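Local coordinates for hypothetical 40.4 kDa protein in PES4-HIS2 intergenic region (PDB 1OOT) that interacts with LAS17 and, as a whole protein, probably binds actin filaments and phosphatidylinositol, this chain being its SH3 domain, at residues A[18-22]-A[48-52]; A[37-41]-A[53-59]. All coordinates share one frame; numbering follows the deposited sequence.

Contact 1: residues A[18-22]-A[48-52]; sequences GDLPF and REGIF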
ATOM      1  N   GLY A  18     -10.180   0.652   7.592  1.00 21.51           N
ATOM      2  CA  GLY A  18      -9.908   1.101   6.248  1.00 18.70           C
ATOM      3  C   GLY A  18      -8.457   0.972   5.795  1.00 13.60           C
ATOM      4  O   GLY A  18      -8.201   1.053   4.603  1.00 15.81           O
ATOM      5  N   ASP A  19      -7.523   0.786   6.707  1.00 15.16           N
ATOM      6  CA  ASP A  19      -6.129   0.622   6.377  1.00 13.21           C
ATOM      7  C   ASP A  19      -5.879  -0.753   5.757  1.00 13.87           C
ATOM      8  O   ASP A  19      -6.471  -1.776   6.139  1.00 15.57           O
ATOM      9  CB  ASP A  19      -5.186   0.676   7.565  1.00 16.32           C
ATOM     10  CG  ASP A  19      -5.110   2.027   8.276  1.00 19.16           C
ATOM     11  OD1 ASP A  19      -5.572   3.064   7.771  1.00 17.92           O
ATOM     12  OD2 ASP A  19      -4.488   2.050   9.406  1.00 21.57           O
ATOM     13  N   LEU A  20      -4.905  -0.789   4.873  1.00 13.42           N
ATOM     14  CA  LEU A  20      -4.408  -2.036   4.302  1.00 11.63           C
ATOM     15  C   LEU A  20      -3.090  -2.394   5.006  1.00 10.97           C
ATOM     16  O   LEU A  20      -2.085  -1.751   4.752  1.00 13.27           O
ATOM     17  CB  LEU A  20      -4.090  -1.836   2.842  1.00 10.44           C
ATOM     18  CG  LEU A  20      -3.477  -3.059   2.198  1.00 10.85           C
ATOM     19  CD1 LEU A  20      -4.479  -4.180   2.140  1.00 12.95           C
ATOM     20  CD2 LEU A  20      -2.879  -2.739   0.805  1.00 12.00           C
ATOM     21  N   PRO A  21      -3.063  -3.403   5.895  1.00 12.22           N
ATOM     22  CA  PRO A  21      -1.801  -3.852   6.480  1.00 12.82           C
ATOM     23  C   PRO A  21      -0.963  -4.645   5.454  1.00 12.45           C
ATOM     24  O   PRO A  21      -1.514  -5.227   4.512  1.00 14.14           O
ATOM     25  CB  PRO A  21      -2.229  -4.801   7.609  1.00 16.15           C
ATOM     26  CG  PRO A  21      -3.597  -5.198   7.296  1.00 18.61           C
ATOM     27  CD  PRO A  21      -4.195  -4.248   6.319  1.00 15.69           C
ATOM     28  N   PHE A  22       0.353  -4.596   5.631  1.00  9.65           N
ATOM     29  CA  PHE A  22       1.246  -5.415   4.857  1.00 10.58           C
ATOM     30  C   PHE A  22       2.605  -5.508   5.548  1.00 10.44           C
ATOM     31  O   PHE A  22       2.945  -4.754   6.448  1.00 12.36           O
ATOM     32  CB  PHE A  22       1.371  -4.867   3.407  1.00 11.02           C
ATOM     33  CG  PHE A  22       1.707  -3.436   3.278  1.00 10.19           C
ATOM     34  CD1 PHE A  22       2.952  -2.972   3.543  1.00 11.26           C
ATOM     35  CD2 PHE A  22       0.706  -2.522   2.982  1.00 11.68           C
ATOM     36  CE1 PHE A  22       3.261  -1.627   3.398  1.00 12.38           C
ATOM     37  CE2 PHE A  22       1.033  -1.185   2.772  1.00 12.18           C
ATOM     38  CZ  PHE A  22       2.305  -0.752   3.031  1.00 11.12           C
ATOM     39  N   ARG A  48      -6.890  -8.618   1.530  1.00 11.36           N
ATOM     40  CA  ARG A  48      -7.410  -7.420   2.169  1.00 12.10           C
ATOM     41  C   ARG A  48      -7.320  -6.266   1.175  1.00  9.92           C
ATOM     42  O   ARG A  48      -6.459  -6.275   0.269  1.00 11.65           O
ATOM     43  CB  ARG A  48      -6.571  -7.086   3.400  1.00 14.39           C
ATOM     44  CG  ARG A  48      -6.561  -8.130   4.468  1.00 17.41           C
ATOM     45  CD  ARG A  48      -5.889  -7.679   5.750  1.00 23.77           C
ATOM     46  NE  ARG A  48      -5.788  -8.808   6.691  1.00 28.51           N
ATOM     47  CZ  ARG A  48      -4.754  -9.646   6.768  1.00 33.28           C
ATOM     48  NH1 ARG A  48      -3.670  -9.531   5.964  1.00 33.07           N
ATOM     49  NH2 ARG A  48      -4.801 -10.626   7.648  1.00 35.94           N
ATOM     50  N   GLU A  49      -8.158  -5.250   1.407  1.00 10.72           N
ATOM     51  CA  GLU A  49      -8.189  -4.058   0.619  1.00 12.05           C
ATOM     52  C   GLU A  49      -8.216  -2.860   1.530  1.00 12.55           C
ATOM     53  O   GLU A  49      -8.852  -2.881   2.565  1.00 15.35           O
ATOM     54  CB  GLU A  49      -9.495  -3.995  -0.222  1.00 15.44           C
ATOM     55  CG  GLU A  49      -9.614  -5.096  -1.167  1.00 17.54           C
ATOM     56  CD  GLU A  49     -10.854  -5.035  -2.045  1.00 14.93           C
ATOM     57  OE1 GLU A  49     -11.917  -4.436  -1.668  1.00 17.57           O
ATOM     58  OE2 GLU A  49     -10.694  -5.572  -3.123  1.00 17.69           O
ATOM     59  N   GLY A  50      -7.571  -1.773   1.135  1.00 11.37           N
ATOM     60  CA  GLY A  50      -7.590  -0.599   1.975  1.00 12.85           C
ATOM     61  C   GLY A  50      -6.576   0.434   1.534  1.00 12.88           C
ATOM     62  O   GLY A  50      -5.990   0.349   0.448  1.00 11.98           O
ATOM     63  N   ILE A  51      -6.384   1.414   2.398  1.00 11.88           N
ATOM     64  CA  ILE A  51      -5.479   2.510   2.116  1.00 11.78           C
ATOM     65  C   ILE A  51      -4.214   2.412   2.951  1.00 11.41           C
ATOM     66  O   ILE A  51      -4.166   1.769   4.019  1.00 11.89           O
ATOM     67  CB  ILE A  51      -6.150   3.867   2.295  1.00 13.53           C
ATOM     68  CG1 ILE A  51      -6.684   4.058   3.707  1.00 15.39           C
ATOM     69  CG2 ILE A  51      -7.262   4.007   1.270  1.00 14.56           C
ATOM     70  CD1 ILE A  51      -7.141   5.532   4.001  1.00 18.99           C
ATOM     71  N   PHE A  52      -3.162   2.987   2.446  1.00 10.47           N
ATOM     72  CA  PHE A  52      -1.858   2.903   3.096  1.00 10.58           C
ATOM     73  C   PHE A  52      -1.001   4.120   2.725  1.00  9.20           C
ATOM     74  O   PHE A  52      -1.204   4.708   1.651  1.00 10.28           O
ATOM     75  CB  PHE A  52      -1.163   1.619   2.709  1.00 11.63           C
ATOM     76  CG  PHE A  52      -0.851   1.527   1.217  1.00 11.10           C
ATOM     77  CD1 PHE A  52       0.353   1.946   0.747  1.00 10.74           C
ATOM     78  CD2 PHE A  52      -1.805   1.100   0.299  1.00 11.73           C
ATOM     79  CE1 PHE A  52       0.630   1.929  -0.607  1.00 10.87           C
ATOM     80  CE2 PHE A  52      -1.572   1.082  -1.048  1.00 12.28           C
ATOM     81  CZ  PHE A  52      -0.325   1.481  -1.500  1.00 11.96           C
TER
HETATM   82  O   HOH W   1      -7.660  -4.051   5.057  1.00 26.09           O
HETATM   83  O   HOH W   2      -2.836  -7.390   3.810  1.00 21.67           O

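Contact 2: residues A[37-41]-A[53-59]; sequences QNDWW and PANYVEL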
ATOM      1  N   GLN A  37       3.702  10.596  -3.746  1.00 14.67           N
ATOM      2  CA  GLN A  37       4.006   9.402  -2.994  1.00 15.60           C
ATOM      3  C   GLN A  37       4.062   9.599  -1.477  1.00 14.69           C
ATOM      4  O   GLN A  37       4.481   8.750  -0.741  1.00 17.30           O
ATOM      5  CB  GLN A  37       5.293   8.784  -3.520  1.00 20.73           C
ATOM      6  CG  GLN A  37       4.962   7.290  -3.519  1.00 26.62           C
ATOM      7  CD  GLN A  37       5.916   6.348  -4.130  1.00 24.44           C
ATOM      8  OE1 GLN A  37       6.106   5.277  -3.572  1.00 28.10           O
ATOM      9  NE2 GLN A  37       6.425   6.665  -5.282  1.00 21.55           N
ATOM     10  N   ASN A  38       3.541  10.744  -1.001  1.00 11.93           N
ATOM     11  CA  ASN A  38       3.337  11.027   0.400  1.00 13.71           C
ATOM     12  C   ASN A  38       1.888  10.970   0.789  1.00 13.42           C
ATOM     13  O   ASN A  38       1.537  11.255   1.928  1.00 16.73           O
ATOM     14  CB  ASN A  38       3.953  12.367   0.775  1.00 14.33           C
ATOM     15  CG  ASN A  38       5.438  12.310   0.829  1.00 17.19           C
ATOM     16  OD1 ASN A  38       6.135  13.228   0.337  1.00 19.11           O
ATOM     17  ND2 ASN A  38       5.958  11.270   1.434  1.00 15.80           N
ATOM     18  N   ASP A  39       1.025  10.606  -0.139  1.00 11.89           N
ATOM     19  CA  ASP A  39      -0.402  10.523   0.158  1.00 12.06           C
ATOM     20  C   ASP A  39      -0.753   9.101   0.535  1.00 11.39           C
ATOM     21  O   ASP A  39       0.063   8.175   0.435  1.00 12.91           O
ATOM     22  CB  ASP A  39      -1.180  10.897  -1.106  1.00 12.68           C
ATOM     23  CG  ASP A  39      -1.079  12.340  -1.455  1.00 12.88           C
ATOM     24  OD1 ASP A  39      -0.768  13.136  -0.541  1.00 13.68           O
ATOM     25  OD2 ASP A  39      -1.262  12.713  -2.637  1.00 11.46           O
ATOM     26  N   TRP A  40      -1.992   8.889   0.867  0.50 10.60           N
ATOM     27  CA  TRP A  40      -2.402   7.546   1.114  0.50  9.55           C
ATOM     28  C   TRP A  40      -2.997   7.065  -0.195  0.50 10.99           C
ATOM     29  O   TRP A  40      -3.753   7.781  -0.834  0.50 11.57           O
ATOM     30  CB  TRP A  40      -3.365   7.544   2.286  0.50 10.34           C
ATOM     31  CG  TRP A  40      -2.653   7.740   3.583  0.50  9.75           C
ATOM     32  CD1 TRP A  40      -1.914   8.813   3.947  0.50 13.20           C
ATOM     33  CD2 TRP A  40      -2.608   6.839   4.673  0.50  9.89           C
ATOM     34  NE1 TRP A  40      -1.401   8.635   5.206  0.50 14.59           N
ATOM     35  CE2 TRP A  40      -1.794   7.408   5.664  0.50 12.32           C
ATOM     36  CE3 TRP A  40      -3.129   5.578   4.902  0.50  9.28           C
ATOM     37  CZ2 TRP A  40      -1.580   6.808   6.901  0.50 11.79           C
ATOM     38  CZ3 TRP A  40      -2.889   4.975   6.108  0.50 10.69           C
ATOM     39  CH2 TRP A  40      -2.089   5.580   7.085  0.50  9.20           C
ATOM     40  N   TRP A  41      -2.527   5.899  -0.643  1.00 10.79           N
ATOM     41  CA  TRP A  41      -2.990   5.252  -1.841  1.00 11.08           C
ATOM     42  C   TRP A  41      -3.865   4.071  -1.448  1.00  9.97           C
ATOM     43  O   TRP A  41      -3.947   3.715  -0.277  1.00 11.24           O
ATOM     44  CB  TRP A  41      -1.798   4.803  -2.709  1.00 11.52           C
ATOM     45  CG  TRP A  41      -1.023   5.935  -3.315  1.00 10.93           C
ATOM     46  CD1 TRP A  41      -1.270   7.276  -3.247  1.00 10.54           C
ATOM     47  CD2 TRP A  41       0.124   5.790  -4.138  1.00 11.44           C
ATOM     48  NE1 TRP A  41      -0.328   7.963  -3.968  1.00 11.64           N
ATOM     49  CE2 TRP A  41       0.554   7.074  -4.513  1.00 10.35           C
ATOM     50  CE3 TRP A  41       0.868   4.675  -4.561  1.00 13.81           C
ATOM     51  CZ2 TRP A  41       1.656   7.279  -5.320  1.00 14.52           C
ATOM     52  CZ3 TRP A  41       2.007   4.894  -5.323  1.00 16.10           C
ATOM     53  CH2 TRP A  41       2.383   6.179  -5.693  1.00 16.54           C
ATOM     54  N   PRO A  53       0.033   4.400   3.516  0.50 10.79           N
ATOM     55  CA  PRO A  53       0.942   5.514   3.186  0.50 10.56           C
ATOM     56  C   PRO A  53       1.841   5.139   2.002  0.50 10.35           C
ATOM     57  O   PRO A  53       2.603   4.156   2.046  0.50 12.90           O
ATOM     58  CB  PRO A  53       1.787   5.676   4.452  0.50 11.91           C
ATOM     59  CG  PRO A  53       1.678   4.385   5.183  0.50 10.85           C
ATOM     60  CD  PRO A  53       0.400   3.743   4.779  0.50 12.55           C
ATOM     61  N   ALA A  54       1.741   5.920   0.938  1.00 11.22           N
ATOM     62  CA  ALA A  54       2.382   5.539  -0.269  1.00 10.99           C
ATOM     63  C   ALA A  54       3.880   5.588  -0.158  1.00 10.57           C
ATOM     64  O   ALA A  54       4.585   4.930  -0.963  1.00 12.58           O
ATOM     65  CB  ALA A  54       1.926   6.395  -1.397  1.00 12.84           C
ATOM     66  N   ASN A  55       4.411   6.343   0.787  1.00 11.26           N
ATOM     67  CA  ASN A  55       5.868   6.429   0.885  1.00 11.74           C
ATOM     68  C   ASN A  55       6.492   5.114   1.295  1.00 11.24           C
ATOM     69  O   ASN A  55       7.682   4.888   1.052  1.00 12.25           O
ATOM     70  CB  ASN A  55       6.298   7.565   1.825  1.00 12.81           C
ATOM     71  CG  ASN A  55       5.589   7.504   3.148  1.00 15.38           C
ATOM     72  OD1 ASN A  55       4.361   7.708   3.219  1.00 16.08           O
ATOM     73  ND2 ASN A  55       6.345   7.239   4.216  1.00 16.75           N
ATOM     74  N   TYR A  56       5.693   4.241   1.921  1.00 11.04           N
ATOM     75  CA  TYR A  56       6.184   2.936   2.344  1.00 12.03           C
ATOM     76  C   TYR A  56       6.448   1.940   1.219  1.00 12.29           C
ATOM     77  O   TYR A  56       6.932   0.845   1.498  1.00 13.27           O
ATOM     78  CB  TYR A  56       5.238   2.290   3.312  1.00 12.05           C
ATOM     79  CG  TYR A  56       5.111   2.811   4.716  1.00 16.29           C
ATOM     80  CD1 TYR A  56       5.368   4.085   5.033  1.00 23.27           C
ATOM     81  CD2 TYR A  56       4.845   1.933   5.745  1.00 20.71           C
ATOM     82  CE1 TYR A  56       5.223   4.556   6.350  1.00 21.83           C
ATOM     83  CE2 TYR A  56       4.711   2.370   7.043  1.00 21.43           C
ATOM     84  CZ  TYR A  56       4.826   3.699   7.317  1.00 20.67           C
ATOM     85  OH  TYR A  56       4.740   4.198   8.606  1.00 22.97           O
ATOM     86  N   VAL A  57       6.063   2.283  -0.008  1.00 12.27           N
ATOM     87  CA  VAL A  57       6.211   1.357  -1.138  1.00 11.38           C
ATOM     88  C   VAL A  57       7.006   1.949  -2.279  1.00 12.44           C
ATOM     89  O   VAL A  57       7.172   3.191  -2.347  1.00 14.27           O
ATOM     90  CB  VAL A  57       4.840   0.873  -1.665  1.00 12.95           C
ATOM     91  CG1 VAL A  57       3.985   0.332  -0.522  1.00 13.80           C
ATOM     92  CG2 VAL A  57       4.096   1.970  -2.471  1.00 13.36           C
ATOM     93  N   GLU A  58       7.567   1.055  -3.108  1.00 13.28           N
ATOM     94  CA  GLU A  58       8.343   1.451  -4.273  1.00 14.36           C
ATOM     95  C   GLU A  58       7.648   0.840  -5.497  1.00 16.17           C
ATOM     96  O   GLU A  58       7.465  -0.345  -5.571  1.00 14.72           O
ATOM     97  CB  GLU A  58       9.756   0.957  -4.167  1.00 18.80           C
ATOM     98  CG  GLU A  58      10.588   1.351  -5.405  1.00 24.28           C
ATOM     99  CD  GLU A  58      12.028   0.891  -5.318  1.00 35.09           C
ATOM    100  OE1 GLU A  58      12.654   1.045  -4.253  1.00 41.17           O
ATOM    101  OE2 GLU A  58      12.561   0.397  -6.335  1.00 43.31           O
ATOM    102  N   LEU A  59       7.235   1.672  -6.428  1.00 16.71           N
ATOM    103  CA  LEU A  59       6.569   1.194  -7.636  1.00 15.24           C
ATOM    104  C   LEU A  59       7.521   0.331  -8.433  1.00 16.27           C
ATOM    105  O   LEU A  59       8.703   0.637  -8.543  1.00 19.63           O
ATOM    106  CB  LEU A  59       6.083   2.351  -8.509  1.00 18.02           C
ATOM    107  CG  LEU A  59       4.852   3.040  -7.936  1.00 17.59           C
ATOM    108  CD1 LEU A  59       4.770   4.425  -8.609  1.00 20.66           C
ATOM    109  CD2 LEU A  59       3.647   2.331  -8.215  1.00 20.65           C
TER
HETATM  110  O   HOH W   3       3.162  10.116   4.146  1.00 26.33           O

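Contact 1: residues A[18-22]-A[48-52]
G18 and I51 join the RT loop of the SH3 domain to strand 48-53: I51 N donates to G18 O at 2.9 Å, in the carbonyl plane. The positive phi of G18 (96°) would jam any CB against the carbonyl before it. D19 follows with a CA-H...O contact to I51 O, while its carboxylate turns back to E16 N. A water donates to both D19 O and E49 O. L20 N completes the backbone bridge, reaching I51 O at 2.8 Å, and L20 CB lies over the carbonyl carbon of G50, where any side chain would clash with the loop. With CG anti to the backbone N (chi1 176°), L20 drops CD1 onto R48 O at 3.4 Å and CD2 beside the F52 ring. The P21 ring and the R48 chain cross at about a right angle, CG of P21 3.7 Å from CD of R48; a second water links P21 O to R48 NH1. The CE2 edge of F22 approaches the face of F52 in an offset edge-to-face pair, centroids 5.5 Å apart and planes at 82°. Cutting F52 back to an alanine would keep the CB that F22 CE2 touches, but is likely to cost F22 the ring face it points at and L20 CD2 its aromatic neighbour. Two direct backbone bonds and water bridges thus border an apolar underside, where L20 O is buried without a partner.

Contact 2: residues A[37-41]-A[53-59]
A54 CB sits squarely over the five-membered ring of W41, 3.4 Å from its centroid, where the n-Src loop and strand 40-45 of the SH3 fold meet the 3-10 turn 54-56. In this CH-pi contact the methyl packs tightly on the ring; the same methyl, A54 CB, also touches D39 O at 3.2 Å. The backbone sets that placement: A54 N donates to D39 O at 2.9 Å, almost in line with the carbonyl bond. One residue earlier, P53 lies across one face of the W40 indole in an antiparallel non-hydrogen-bonded pair. Both residues have two conformers, and in the one described P53 CD makes a CH-pi contact 3.9 Å from the centroid of the W40 six-membered ring. From strand 57-59, L59 CD1 approaches W41 CH2 near the plane of the indole, at its edge. Further out, W41 NE1 bonds to S34 OG, which also meets D39 OD2, fixing the indole's rotation. Backbone bonds Y56 N to P53 O and V57 N to A54 O hold the 3-10 turn itself. Counterparts of W40, P53 and Y56 line the proline-rich peptide groove in SH3 domains, so this corner probably shapes that surface. Beside it, a water donates both to N55 OD1, at 2.8 Å, and to N38 O.

In the fold
The centres of the two contacts lie about 12 Å apart, on opposite sides of the chain's centre. Their segments alternate along the chain: 18-22, then 37-41, then 48-52 and directly 53-59, so strand 48-53 runs from contact 1 into contact 2. Strands 40-45 and 48-53 are neighbours in the antiparallel sheet, and a probable backbone hydrogen bond from W41 N to F52 O ties the contacts together. The W40 indole also lies against both D19 and F52. Contact 1 fastens the RT loop, contact 2 the n-Src loop, to successive parts of one strand and its following turn; these loops flank the peptide-binding surface in SH3 domains, consistent with such a role here.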